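Local coordinates for rhamnogalacturonan endolyase YesW (Bacillus subtilis, PDB 2ZUX), which cleaves the rhamnogalacturonan backbone of plant cell-wall pectin by an endo-acting, eliminative mechanism and depends on calcium or manganese for activity, at residues Y112-A117 and E520-L525; T452-W457 and T502-L507; G496-P501 and I556-P561. All blocks are in the same frame, centred on the assembly; numbering follows the deposited sequence.

Contact 1 (Y112-A117 and E520-L525); sequences YSANDA and EDSSAL. With CA (calcium ion), chain D.
The backbones of A114 and S522 draw to within 5.5 Å, CA to CA, where strand 112-117 passes the turn that leads into strand 524-528. A single bond ties them: the amide of A114 donates to S522 OG at 2.9 Å, and at 166° the N-H points almost straight at the oxygen. S522 sits at positive phi (58°), and its hydroxyl lies beside its own backbone N, anti to the carbonyl carbon (chi1 -62°), which brings OG up to strand 109-120. There the oxygen also lies 3.4 Å from S113 CA. Next to this bond the contact is apolar, with A114 CB meeting the CD2 branch of L525 at 4.1 Å, and R518 of strand 514-519 packs on both side chains.

The turn carries its own brace. D521 OD1 takes the amide of S523 in an Asx turn and also the S523 hydroxyl, at 2.6 Å; both donors come from the same face of the carboxylate.

N115 OD1 hydrogen-bonds a rhamnose, while D116 OD2 binds a calcium ion at 2.4 Å and also accepts from K133 NZ. Two antiparallel sheets of the beta-propeller thus meet here: the turn between strands 514-519 and 524-528 packs on strand 109-120 of the other sheet, which carries the substrate-binding N115 and the calcium ligand D116.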
ATOM      1  N   TYR A 112      -3.462   1.329  23.070  1.00 13.23           N
ATOM      2  CA  TYR A 112      -2.969   1.199  21.697  1.00 12.56           C
ATOM      3  C   TYR A 112      -3.464  -0.045  20.989  1.00 12.93           C
ATOM      4  O   TYR A 112      -3.626  -1.100  21.602  1.00 13.53           O
ATOM      5  CB  TYR A 112      -1.448   1.203  21.695  1.00 12.72           C
ATOM      6  CG  TYR A 112      -0.888   2.584  21.890  1.00 12.39           C
ATOM      7  CD1 TYR A 112      -0.456   3.019  23.143  1.00 13.11           C
ATOM      8  CD2 TYR A 112      -0.809   3.470  20.818  1.00 11.97           C
ATOM      9  CE1 TYR A 112       0.059   4.308  23.312  1.00 13.32           C
ATOM     10  CE2 TYR A 112      -0.314   4.752  20.976  1.00 12.07           C
ATOM     11  CZ  TYR A 112       0.121   5.168  22.225  1.00 12.61           C
ATOM     12  OH  TYR A 112       0.625   6.430  22.397  1.00 14.68           O
ATOM     13  N   SER A 113      -3.682   0.086  19.683  1.00 12.32           N
ATOM     14  CA  SER A 113      -3.937  -1.061  18.830  1.00 11.93           C
ATOM     15  C   SER A 113      -3.039  -0.976  17.602  1.00 11.57           C
ATOM     16  O   SER A 113      -2.677   0.127  17.138  1.00 11.20           O
ATOM     17  CB  SER A 113      -5.406  -1.141  18.426  1.00 12.15           C
ATOM     18  OG  SER A 113      -5.803   0.011  17.700  1.00 12.13           O
ATOM     19  N   ALA A 114      -2.643  -2.141  17.103  1.00 11.17           N
ATOM     20  CA  ALA A 114      -1.835  -2.227  15.894  1.00 10.77           C
ATOM     21  C   ALA A 114      -2.682  -1.718  14.729  1.00 10.32           C
ATOM     22  O   ALA A 114      -3.862  -2.038  14.633  1.00 11.16           O
ATOM     23  CB  ALA A 114      -1.408  -3.649  15.671  1.00 11.26           C
ATOM     24  N   ASN A 115      -2.095  -0.902  13.860  1.00  9.43           N
ATOM     25  CA  ASN A 115      -2.870  -0.241  12.816  1.00  9.36           C
ATOM     26  C   ASN A 115      -2.181  -0.476  11.461  1.00  9.28           C
ATOM     27  O   ASN A 115      -1.736  -1.599  11.195  1.00  9.50           O
ATOM     28  CB  ASN A 115      -3.066   1.235  13.201  1.00  9.34           C
ATOM     29  CG  ASN A 115      -4.209   1.905  12.455  1.00  9.24           C
ATOM     30  OD1 ASN A 115      -5.397   1.804  12.838  1.00 11.88           O
ATOM     31  ND2 ASN A 115      -3.862   2.648  11.432  1.00  7.77           N
ATOM     32  N   ASP A 116      -2.076   0.550  10.614  1.00  8.57           N
ATOM     33  CA  ASP A 116      -1.524   0.407   9.265  1.00  8.63           C
ATOM     34  C   ASP A 116      -0.068  -0.006   9.302  1.00  8.36           C
ATOM     35  O   ASP A 116       0.700   0.469  10.143  1.00  9.01           O
ATOM     36  CB  ASP A 116      -1.597   1.740   8.522  1.00  8.31           C
ATOM     37  CG  ASP A 116      -3.005   2.271   8.362  1.00  9.03           C
ATOM     38  OD1 ASP A 116      -3.965   1.479   8.274  1.00  8.86           O
ATOM     39  OD2 ASP A 116      -3.117   3.516   8.268  1.00  9.40           O
ATOM     40  N   ALA A 117       0.321  -0.831   8.338  1.00  8.89           N
ATOM     41  CA  ALA A 117       1.721  -1.184   8.160  1.00  8.52           C
ATOM     42  C   ALA A 117       2.214  -0.898   6.748  1.00  8.88           C
ATOM     43  O   ALA A 117       1.433  -0.642   5.822  1.00  9.05           O
ATOM     44  CB  ALA A 117       1.983  -2.656   8.533  1.00  9.50           C
ATOM     45  N   GLU A 520      -7.016  -9.554  17.897  1.00 14.64           N
ATOM     46  CA  GLU A 520      -7.956  -8.629  18.535  1.00 16.05           C
ATOM     47  C   GLU A 520      -7.292  -7.769  19.615  1.00 15.52           C
ATOM     48  O   GLU A 520      -7.583  -6.572  19.732  1.00 15.47           O
ATOM     49  CB  GLU A 520      -9.168  -9.391  19.091  1.00 16.35           C
ATOM     50  CG  GLU A 520     -10.007 -10.049  17.993  1.00 18.78           C
ATOM     51  CD  GLU A 520     -11.031 -11.050  18.511  1.00 19.68           C
ATOM     52  OE1 GLU A 520     -11.403 -10.975  19.703  1.00 24.76           O
ATOM     53  OE2 GLU A 520     -11.470 -11.908  17.710  1.00 24.99           O
ATOM     54  N   ASP A 521      -6.376  -8.373  20.371  1.00 15.15           N
ATOM     55  CA  ASP A 521      -5.691  -7.669  21.455  1.00 14.95           C
ATOM     56  C   ASP A 521      -4.360  -7.017  21.059  1.00 14.51           C
ATOM     57  O   ASP A 521      -3.656  -6.481  21.911  1.00 14.44           O
ATOM     58  CB  ASP A 521      -5.504  -8.590  22.674  1.00 15.64           C
ATOM     59  CG  ASP A 521      -4.517  -9.729  22.428  1.00 17.05           C
ATOM     60  OD1 ASP A 521      -3.936  -9.842  21.330  1.00 16.89           O
ATOM     61  OD2 ASP A 521      -4.313 -10.543  23.361  1.00 20.08           O
ATOM     62  N   SER A 522      -4.026  -7.078  19.769  1.00 14.42           N
ATOM     63  CA  SER A 522      -2.780  -6.501  19.229  1.00 14.40           C
ATOM     64  C   SER A 522      -1.507  -7.060  19.868  1.00 14.04           C
ATOM     65  O   SER A 522      -0.472  -6.393  19.899  1.00 13.95           O
ATOM     66  CB  SER A 522      -2.790  -4.968  19.286  1.00 14.51           C
ATOM     67  OG  SER A 522      -3.838  -4.433  18.496  1.00 13.19           O
ATOM     68  N   SER A 523      -1.581  -8.295  20.368  1.00 14.05           N
ATOM     69  CA  SER A 523      -0.390  -8.971  20.877  1.00 14.14           C
ATOM     70  C   SER A 523       0.489  -9.519  19.753  1.00 13.62           C
ATOM     71  O   SER A 523       1.657  -9.837  19.970  1.00 13.71           O
ATOM     72  CB  SER A 523      -0.771 -10.099  21.839  1.00 14.54           C
ATOM     73  OG  SER A 523      -1.587 -11.061  21.208  1.00 16.35           O
ATOM     74  N   ALA A 524      -0.087  -9.634  18.556  1.00 13.43           N
ATOM     75  CA  ALA A 524       0.623 -10.186  17.408  1.00 12.85           C
ATOM     76  C   ALA A 524       0.025  -9.683  16.104  1.00 12.16           C
ATOM     77  O   ALA A 524      -1.132  -9.260  16.061  1.00 11.62           O
ATOM     78  CB  ALA A 524       0.583 -11.719  17.442  1.00 13.10           C
ATOM     79  N   LEU A 525       0.836  -9.731  15.055  1.00 12.12           N
ATOM     80  CA  LEU A 525       0.335  -9.677  13.681  1.00 12.13           C
ATOM     81  C   LEU A 525       0.343 -11.090  13.119  1.00 12.09           C
ATOM     82  O   LEU A 525       1.265 -11.858  13.399  1.00 13.41           O
ATOM     83  CB  LEU A 525       1.210  -8.781  12.804  1.00 12.29           C
ATOM     84  CG  LEU A 525       1.361  -7.309  13.196  1.00 12.10           C
ATOM     85  CD1 LEU A 525       2.338  -6.630  12.260  1.00 12.29           C
ATOM     86  CD2 LEU A 525       0.016  -6.592  13.190  1.00 12.88           C
TER
HETATM   87 CA    CA D 630      -4.453   4.778   6.785  1.00  8.35          CA
HETATM   88  O   HOH W   1      -6.038   5.041   8.445  1.00  9.49           O
HETATM   89  O   HOH W   2      -3.347   6.664   7.738  1.00  8.30           O

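Contact 2 (T452-W457 and T502-L507); sequences TNFGIW and TLQADL. With CA (calcium ion), chain E.
Q504 lays its side-chain amide against I456 and the rim of F454. With CG anti to the backbone N (chi1 176°) and the chain extended beyond it, the amide spans the gap between two strands whose axes come no closer than 9.0 Å. Its NE2 donates to G455 O at 2.8 Å along a nearly straight N-H (167°), within the amide plane of Q504 though tilted 20° from the carbonyl plane of G455. The same nitrogen also bonds E513 OE2, so two acceptors fix the rotation of the amide. Strands 454-456 and 503-505 belong to separate antiparallel sheets of the beta-propeller, and the glutamine joins them in place of a backbone ladder. OE1 is buried and has no hydrogen-bond partner; it lies at the edge of the F454 ring, in plane, 3.3 Å from CD2, the ring and amide planes being nearly perpendicular. I456 CB approaches Q504 OE1 to 3.4 Å. On the same side chain, I456 CG1 packs on Q504 CD at 3.6 Å. L467 of the neighbouring strand touches F454, I456 and Q504 alike. Just beyond strand 503-505, D506 OD1 binds a calcium ion at 2.4 Å together with E514 OE1 and the carbonyl oxygens of L508, D510 and R512.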
ATOM      1  N   THR A 452     -17.045  -3.400  -0.783  1.00 10.16           N
ATOM      2  CA  THR A 452     -16.491  -2.422  -1.708  1.00  9.85           C
ATOM      3  C   THR A 452     -15.290  -1.781  -1.021  1.00  9.75           C
ATOM      4  O   THR A 452     -15.305  -0.600  -0.651  1.00 10.11           O
ATOM      5  CB  THR A 452     -17.553  -1.383  -2.129  1.00  9.92           C
ATOM      6  OG1 THR A 452     -18.750  -2.078  -2.492  1.00 11.12           O
ATOM      7  CG2 THR A 452     -17.085  -0.566  -3.330  1.00 10.65           C
ATOM      8  N   ASN A 453     -14.253  -2.594  -0.837  1.00  9.52           N
ATOM      9  CA  ASN A 453     -13.106  -2.208  -0.029  1.00  8.92           C
ATOM     10  C   ASN A 453     -11.809  -2.571  -0.755  1.00  8.65           C
ATOM     11  O   ASN A 453     -11.277  -1.747  -1.486  1.00  9.01           O
ATOM     12  CB  ASN A 453     -13.194  -2.834   1.375  1.00  9.40           C
ATOM     13  CG  ASN A 453     -12.149  -2.293   2.314  1.00  9.00           C
ATOM     14  OD1 ASN A 453     -11.431  -1.351   1.980  1.00 10.34           O
ATOM     15  ND2 ASN A 453     -12.072  -2.863   3.508  1.00 10.68           N
ATOM     16  N   PHE A 454     -11.319  -3.798  -0.579  1.00  8.62           N
ATOM     17  CA  PHE A 454     -10.102  -4.253  -1.251  1.00  8.95           C
ATOM     18  C   PHE A 454     -10.436  -5.359  -2.249  1.00  9.21           C
ATOM     19  O   PHE A 454     -11.419  -6.092  -2.096  1.00  9.64           O
ATOM     20  CB  PHE A 454      -9.102  -4.829  -0.230  1.00  9.17           C
ATOM     21  CG  PHE A 454      -8.164  -3.814   0.409  1.00  8.87           C
ATOM     22  CD1 PHE A 454      -8.580  -2.525   0.761  1.00 10.17           C
ATOM     23  CD2 PHE A 454      -6.869  -4.200   0.725  1.00  9.95           C
ATOM     24  CE1 PHE A 454      -7.694  -1.633   1.384  1.00  9.88           C
ATOM     25  CE2 PHE A 454      -5.983  -3.321   1.333  1.00 10.67           C
ATOM     26  CZ  PHE A 454      -6.397  -2.036   1.662  1.00 10.15           C
ATOM     27  N   GLY A 455      -9.588  -5.476  -3.265  1.00  8.94           N
ATOM     28  CA  GLY A 455      -9.510  -6.667  -4.097  1.00  9.16           C
ATOM     29  C   GLY A 455      -8.201  -7.349  -3.764  1.00  9.03           C
ATOM     30  O   GLY A 455      -7.208  -6.673  -3.472  1.00  9.04           O
ATOM     31  N   ILE A 456      -8.223  -8.684  -3.767  1.00  8.99           N
ATOM     32  CA  ILE A 456      -7.049  -9.488  -3.441  1.00  9.27           C
ATOM     33  C   ILE A 456      -6.949 -10.719  -4.343  1.00  9.15           C
ATOM     34  O   ILE A 456      -7.963 -11.392  -4.603  1.00  9.29           O
ATOM     35  CB  ILE A 456      -7.071  -9.927  -1.953  1.00  9.40           C
ATOM     36  CG1 ILE A 456      -5.773 -10.644  -1.596  1.00 10.02           C
ATOM     37  CG2 ILE A 456      -8.314 -10.783  -1.643  1.00 10.25           C
ATOM     38  CD1 ILE A 456      -5.640 -10.982  -0.135  1.00 10.68           C
ATOM     39  N   TRP A 457      -5.740 -11.023  -4.820  1.00  9.27           N
ATOM     40  CA  TRP A 457      -5.505 -12.293  -5.517  1.00  9.36           C
ATOM     41  C   TRP A 457      -5.202 -13.353  -4.472  1.00  9.23           C
ATOM     42  O   TRP A 457      -4.121 -13.345  -3.877  1.00  9.72           O
ATOM     43  CB  TRP A 457      -4.371 -12.178  -6.545  1.00  9.72           C
ATOM     44  CG  TRP A 457      -4.767 -11.311  -7.710  1.00  9.47           C
ATOM     45  CD1 TRP A 457      -5.728 -11.596  -8.646  1.00  9.74           C
ATOM     46  CD2 TRP A 457      -4.246 -10.018  -8.047  1.00  9.95           C
ATOM     47  NE1 TRP A 457      -5.840 -10.552  -9.543  1.00  9.77           N
ATOM     48  CE2 TRP A 457      -4.946  -9.572  -9.195  1.00  9.87           C
ATOM     49  CE3 TRP A 457      -3.260  -9.183  -7.486  1.00  9.47           C
ATOM     50  CZ2 TRP A 457      -4.686  -8.336  -9.797  1.00 10.22           C
ATOM     51  CZ3 TRP A 457      -3.004  -7.951  -8.092  1.00  9.99           C
ATOM     52  CH2 TRP A 457      -3.723  -7.541  -9.231  1.00 10.18           C
ATOM     53  N   THR A 502      -4.063  -4.702   8.362  1.00  9.89           N
ATOM     54  CA  THR A 502      -2.803  -4.031   8.637  1.00  9.89           C
ATOM     55  C   THR A 502      -1.981  -3.894   7.349  1.00  9.73           C
ATOM     56  O   THR A 502      -1.405  -2.833   7.105  1.00  9.33           O
ATOM     57  CB  THR A 502      -2.063  -4.718   9.817  1.00 10.12           C
ATOM     58  OG1 THR A 502      -2.622  -4.218  11.041  1.00 10.42           O
ATOM     59  CG2 THR A 502      -0.581  -4.429   9.831  1.00 10.23           C
ATOM     60  N   LEU A 503      -1.975  -4.924   6.503  1.00  9.55           N
ATOM     61  CA  LEU A 503      -1.343  -4.818   5.188  1.00  9.52           C
ATOM     62  C   LEU A 503      -1.820  -5.943   4.303  1.00  9.73           C
ATOM     63  O   LEU A 503      -2.013  -7.060   4.783  1.00 10.53           O
ATOM     64  CB  LEU A 503       0.189  -4.868   5.293  1.00  9.94           C
ATOM     65  CG  LEU A 503       0.996  -4.624   4.007  1.00 10.39           C
ATOM     66  CD1 LEU A 503       0.768  -3.225   3.441  1.00 11.00           C
ATOM     67  CD2 LEU A 503       2.472  -4.892   4.248  1.00 10.85           C
ATOM     68  N   GLN A 504      -2.030  -5.647   3.024  1.00  9.13           N
ATOM     69  CA  GLN A 504      -2.196  -6.679   2.003  1.00  8.70           C
ATOM     70  C   GLN A 504      -1.085  -6.498   0.980  1.00  8.51           C
ATOM     71  O   GLN A 504      -0.928  -5.409   0.428  1.00  8.94           O
ATOM     72  CB  GLN A 504      -3.547  -6.558   1.312  1.00  8.84           C
ATOM     73  CG  GLN A 504      -3.751  -7.547   0.172  1.00  9.29           C
ATOM     74  CD  GLN A 504      -5.032  -7.266  -0.578  1.00  9.72           C
ATOM     75  OE1 GLN A 504      -6.131  -7.338  -0.004  1.00 10.01           O
ATOM     76  NE2 GLN A 504      -4.903  -6.907  -1.857  1.00  9.28           N
ATOM     77  N   ALA A 505      -0.294  -7.544   0.734  1.00  8.88           N
ATOM     78  CA  ALA A 505       0.817  -7.453  -0.214  1.00  9.35           C
ATOM     79  C   ALA A 505       1.327  -8.838  -0.526  1.00  9.43           C
ATOM     80  O   ALA A 505       1.327  -9.718   0.345  1.00  9.37           O
ATOM     81  CB  ALA A 505       1.957  -6.624   0.367  1.00  9.43           C
ATOM     82  N   ASP A 506       1.803  -9.026  -1.753  1.00  9.77           N
ATOM     83  CA  ASP A 506       2.580 -10.232  -2.064  1.00  9.64           C
ATOM     84  C   ASP A 506       3.964 -10.100  -1.438  1.00 10.59           C
ATOM     85  O   ASP A 506       4.898  -9.587  -2.066  1.00 11.16           O
ATOM     86  CB  ASP A 506       2.704 -10.442  -3.569  1.00  9.99           C
ATOM     87  CG  ASP A 506       3.604 -11.608  -3.917  1.00 10.09           C
ATOM     88  OD1 ASP A 506       3.803 -12.500  -3.056  1.00 10.56           O
ATOM     89  OD2 ASP A 506       4.107 -11.631  -5.049  1.00 10.37           O
ATOM     90  N   LEU A 507       4.086 -10.553  -0.193  1.00 10.76           N
ATOM     91  CA  LEU A 507       5.340 -10.373   0.531  1.00 12.50           C
ATOM     92  C   LEU A 507       6.170 -11.643   0.694  1.00 12.02           C
ATOM     93  O   LEU A 507       7.318 -11.564   1.100  1.00 11.74           O
ATOM     94  CB  LEU A 507       5.133  -9.647   1.869  1.00 14.29           C
ATOM     95  CG  LEU A 507       3.995 -10.005   2.814  1.00 16.52           C
ATOM     96  CD1 LEU A 507       4.230 -11.341   3.487  1.00 19.56           C
ATOM     97  CD2 LEU A 507       3.833  -8.915   3.876  1.00 14.85           C
TER
HETATM   98 CA    CA E 631       2.577 -14.353  -2.147  1.00  9.78          CA
HETATM   99  O   HOH W   3       1.684 -16.614  -2.384  1.00 10.63           O

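Contact 3 (G496-P501 and I556-P561); sequences GTKATP and IAYNQP. With CA (calcium ion), chain D; RAM (alpha-L-rhamnopyranose), chain M; RAM (alpha-L-rhamnopyranose), chain N.
K498 and T500 face Y558 and N559 across a calcium- and rhamnose-binding site of the beta-propeller, built from two loops. G496, T497 and Y558 bind substrate, consistent with a rhamnose held near the active site. The first loop begins at the sugars: G496, at positive phi, passes one rhamnose with its CA 3.5 Å from O4. T497 then grips that rhamnose twice, its amide donating to O4 at 3.0 Å and its OG1 accepting from O3 at 2.8 Å.

K498 next turns to the second loop. A bend at chi2 (-65°) swings the otherwise extended end of the chain over the Y558 ring, where CE stands above the centre of one face, 3.5 Å from the centroid, in a CH-pi contact. NZ lies farther off-centre, 32° from the ring normal, as a cation-pi partner. The same sugar packs against K498 CG and, through its C2, against Y558 CE1; Y558 OH is 3.0 Å from its O2. H177 meets Y558 edge-to-face.

A499 and T500 form a G1 beta bulge opposite N494. T500 lays its CG2 against N559 CB, the two side chains crossing at about a right angle. Beyond it, a water 2.8 Å from both P501 O and N559 ND2 links the loops, accepting from the latter. The other end of the N559 amide faces the metal. There the calcium ion is held by D116, N555, two waters and the second loop itself, with A557 O and N559 OD1 each 2.4 Å from it and only 3.0 Å from each other.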
ATOM      1  N   GLY A 496     -12.025   1.308  12.011  1.00 11.64           N
ATOM      2  CA  GLY A 496     -13.468   1.454  12.163  1.00 12.26           C
ATOM      3  C   GLY A 496     -14.203   0.941  10.944  1.00 12.23           C
ATOM      4  O   GLY A 496     -13.985  -0.181  10.501  1.00 12.84           O
ATOM      5  N   THR A 497     -15.065   1.780  10.385  1.00 12.35           N
ATOM      6  CA  THR A 497     -15.882   1.357   9.254  1.00 12.76           C
ATOM      7  C   THR A 497     -15.052   1.058   8.002  1.00 12.12           C
ATOM      8  O   THR A 497     -15.515   0.358   7.107  1.00 12.07           O
ATOM      9  CB  THR A 497     -16.968   2.393   8.906  1.00 13.01           C
ATOM     10  OG1 THR A 497     -16.356   3.623   8.499  1.00 15.05           O
ATOM     11  CG2 THR A 497     -17.888   2.640  10.106  1.00 14.74           C
ATOM     12  N   LYS A 498     -13.827   1.581   7.932  1.00 11.03           N
ATOM     13  CA  LYS A 498     -12.963   1.268   6.791  1.00 11.21           C
ATOM     14  C   LYS A 498     -12.553  -0.202   6.764  1.00 10.80           C
ATOM     15  O   LYS A 498     -12.359  -0.769   5.684  1.00 10.81           O
ATOM     16  CB  LYS A 498     -11.738   2.180   6.753  1.00 10.97           C
ATOM     17  CG  LYS A 498     -12.073   3.665   6.643  1.00 11.71           C
ATOM     18  CD  LYS A 498     -12.757   4.025   5.312  1.00 12.63           C
ATOM     19  CE  LYS A 498     -13.186   5.474   5.310  1.00 12.87           C
ATOM     20  NZ  LYS A 498     -13.868   5.821   4.026  1.00 14.06           N
ATOM     21  N   ALA A 499     -12.432  -0.820   7.944  1.00 10.72           N
ATOM     22  CA  ALA A 499     -12.213  -2.271   8.071  1.00 10.41           C
ATOM     23  C   ALA A 499     -11.078  -2.781   7.172  1.00 10.20           C
ATOM     24  O   ALA A 499     -11.254  -3.710   6.377  1.00 10.77           O
ATOM     25  CB  ALA A 499     -13.524  -3.035   7.814  1.00 11.04           C
ATOM     26  N   THR A 500      -9.908  -2.165   7.330  1.00 10.23           N
ATOM     27  CA  THR A 500      -8.751  -2.474   6.507  1.00 10.47           C
ATOM     28  C   THR A 500      -7.788  -3.431   7.208  1.00 10.46           C
ATOM     29  O   THR A 500      -7.650  -3.388   8.433  1.00 10.83           O
ATOM     30  CB  THR A 500      -7.988  -1.186   6.128  1.00 10.62           C
ATOM     31  OG1 THR A 500      -7.648  -0.456   7.318  1.00 10.95           O
ATOM     32  CG2 THR A 500      -8.838  -0.309   5.211  1.00 10.79           C
ATOM     33  N   PRO A 501      -7.086  -4.270   6.432  1.00 10.17           N
ATOM     34  CA  PRO A 501      -6.071  -5.106   7.046  1.00  9.98           C
ATOM     35  C   PRO A 501      -4.864  -4.247   7.412  1.00  9.85           C
ATOM     36  O   PRO A 501      -4.658  -3.182   6.818  1.00  9.23           O
ATOM     37  CB  PRO A 501      -5.707  -6.079   5.924  1.00 10.13           C
ATOM     38  CG  PRO A 501      -5.916  -5.287   4.676  1.00 10.47           C
ATOM     39  CD  PRO A 501      -7.147  -4.457   4.967  1.00 10.32           C
ATOM     40  N   ILE A 556      -1.589   5.128   3.502  1.00  8.84           N
ATOM     41  CA  ILE A 556      -1.932   6.536   3.596  1.00  9.36           C
ATOM     42  C   ILE A 556      -3.429   6.776   3.694  1.00  8.63           C
ATOM     43  O   ILE A 556      -4.240   6.146   2.987  1.00  8.52           O
ATOM     44  CB  ILE A 556      -1.273   7.412   2.517  1.00  9.72           C
ATOM     45  CG1 ILE A 556      -1.992   7.281   1.181  1.00 11.10           C
ATOM     46  CG2 ILE A 556       0.228   7.120   2.424  1.00 10.62           C
ATOM     47  CD1 ILE A 556      -1.460   8.219   0.112  1.00 12.03           C
ATOM     48  N   ALA A 557      -3.767   7.682   4.610  1.00  8.34           N
ATOM     49  CA  ALA A 557      -5.140   8.132   4.824  1.00  8.05           C
ATOM     50  C   ALA A 557      -6.116   6.958   4.690  1.00  8.43           C
ATOM     51  O   ALA A 557      -6.009   5.993   5.461  1.00  8.42           O
ATOM     52  CB  ALA A 557      -5.474   9.310   3.904  1.00  9.08           C
ATOM     53  N   TYR A 558      -7.074   7.012   3.768  1.00  8.15           N
ATOM     54  CA  TYR A 558      -7.994   5.891   3.604  1.00  8.57           C
ATOM     55  C   TYR A 558      -7.427   4.838   2.666  1.00  8.80           C
ATOM     56  O   TYR A 558      -7.572   4.912   1.442  1.00  8.85           O
ATOM     57  CB  TYR A 558      -9.381   6.362   3.165  1.00  8.80           C
ATOM     58  CG  TYR A 558     -10.112   7.212   4.199  1.00  9.42           C
ATOM     59  CD1 TYR A 558      -9.715   7.246   5.540  1.00 10.38           C
ATOM     60  CD2 TYR A 558     -11.214   7.981   3.828  1.00 10.33           C
ATOM     61  CE1 TYR A 558     -10.407   8.028   6.476  1.00 10.66           C
ATOM     62  CE2 TYR A 558     -11.901   8.762   4.760  1.00 11.26           C
ATOM     63  CZ  TYR A 558     -11.475   8.783   6.078  1.00 11.20           C
ATOM     64  OH  TYR A 558     -12.120   9.543   7.029  1.00 13.69           O
ATOM     65  N   ASN A 559      -6.789   3.845   3.289  1.00  8.28           N
ATOM     66  CA  ASN A 559      -6.039   2.792   2.601  1.00  8.04           C
ATOM     67  C   ASN A 559      -6.817   2.247   1.415  1.00  8.47           C
ATOM     68  O   ASN A 559      -7.979   1.860   1.572  1.00  8.37           O
ATOM     69  CB  ASN A 559      -5.799   1.587   3.531  1.00  8.58           C
ATOM     70  CG  ASN A 559      -5.183   1.947   4.879  1.00  8.77           C
ATOM     71  OD1 ASN A 559      -5.398   3.029   5.437  1.00  9.29           O
ATOM     72  ND2 ASN A 559      -4.475   0.985   5.454  1.00  9.03           N
ATOM     73  N   GLN A 560      -6.156   2.179   0.256  1.00  8.17           N
ATOM     74  CA  GLN A 560      -6.719   1.595  -0.963  1.00  8.21           C
ATOM     75  C   GLN A 560      -5.907   0.376  -1.374  1.00  8.19           C
ATOM     76  O   GLN A 560      -4.717   0.303  -1.067  1.00  8.53           O
ATOM     77  CB  GLN A 560      -6.699   2.613  -2.105  1.00  8.23           C
ATOM     78  CG  GLN A 560      -7.560   3.839  -1.843  1.00  8.81           C
ATOM     79  CD  GLN A 560      -9.024   3.508  -1.705  1.00  8.98           C
ATOM     80  OE1 GLN A 560      -9.658   3.030  -2.647  1.00  9.48           O
ATOM     81  NE2 GLN A 560      -9.574   3.754  -0.522  1.00  9.08           N
ATOM     82  N   PRO A 561      -6.552  -0.581  -2.068  1.00  8.41           N
ATOM     83  CA  PRO A 561      -5.852  -1.783  -2.501  1.00  8.85           C
ATOM     84  C   PRO A 561      -4.878  -1.519  -3.646  1.00  8.64           C
ATOM     85  O   PRO A 561      -5.047  -0.552  -4.396  1.00  8.71           O
ATOM     86  CB  PRO A 561      -6.990  -2.696  -2.981  1.00  9.23           C
ATOM     87  CG  PRO A 561      -8.066  -1.749  -3.435  1.00  9.18           C
ATOM     88  CD  PRO A 561      -7.979  -0.598  -2.466  1.00  8.74           C
TER
HETATM   89 CA    CA D 630      -4.453   4.778   6.785  1.00  8.35          CA
HETATM   90  C1  RAM M 639     -11.221   6.589  10.444  1.00 17.63           C
HETATM   91  C2  RAM M 639     -12.334   6.620   9.399  1.00 17.76           C
HETATM   92  C3  RAM M 639     -13.388   5.542   9.679  1.00 16.68           C
HETATM   93  C4  RAM M 639     -13.901   5.633  11.118  1.00 16.55           C
HETATM   94  C5  RAM M 639     -12.720   5.614  12.092  1.00 16.72           C
HETATM   95  C6  RAM M 639     -13.206   5.841  13.519  1.00 17.33           C
HETATM   96  O1  RAM M 639     -10.405   5.455  10.251  1.00 17.04           O
HETATM   97  O2  RAM M 639     -12.917   7.907   9.429  1.00 19.57           O
HETATM   98  O3  RAM M 639     -14.469   5.648   8.773  1.00 17.70           O
HETATM   99  O4  RAM M 639     -14.811   4.577  11.372  1.00 16.16           O
HETATM  100  O5  RAM M 639     -11.756   6.612  11.760  1.00 17.98           O
HETATM  101  C1  RAM N 640     -11.247   3.265  15.264  1.00 31.27           C
HETATM  102  C2  RAM N 640      -9.772   3.663  15.080  1.00 31.28           C
HETATM  103  C3  RAM N 640      -8.795   2.495  15.242  1.00 30.97           C
HETATM  104  C4  RAM N 640      -9.321   1.267  14.513  1.00 29.00           C
HETATM  105  C5  RAM N 640     -10.659   0.894  15.142  1.00 29.50           C
HETATM  106  C6  RAM N 640     -11.224  -0.378  14.536  1.00 26.71           C
HETATM  107  O1  RAM N 640     -11.652   3.516  16.591  1.00 30.96           O
HETATM  108  O2  RAM N 640      -9.609   4.260  13.811  1.00 31.54           O
HETATM  109  O3  RAM N 640      -7.513   2.853  14.776  1.00 32.82           O
HETATM  110  O4  RAM N 640      -8.413   0.176  14.496  1.00 25.63           O
HETATM  111  O5  RAM N 640     -11.593   1.934  14.901  1.00 31.01           O
HETATM  112  O   HOH W   4      -3.825  -1.650   4.616  1.00 10.50           O
HETATM  113  O   HOH W   1      -6.038   5.041   8.445  1.00  9.49           O
HETATM  114  O   HOH W   2      -3.347   6.664   7.738  1.00  8.30           O

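Overall arrangement
All three contacts are largely buried in the beta-propeller, yet their chemistry differs with position. Contact 2, its centre about 8 Å from the centre of the chain, relies on a buried amide with a charged second partner in E513; contact 1, its centre about 17 Å from the same point, rests on a serine hydroxyl in a turn. Both reach the sheet of strands 503-505, 514-519 and 524-528, and T502 bonds the backbone of N115 and A117. Contact 3 lies between loops, where ring, lysine, sugar and water take over from strand packing. Contacts 1 and 3 share one calcium ion, and D116 OD1 lies 2.9 Å from N559 ND2, a probable hydrogen bond. F454 of contact 2 packs against N559 of contact 3.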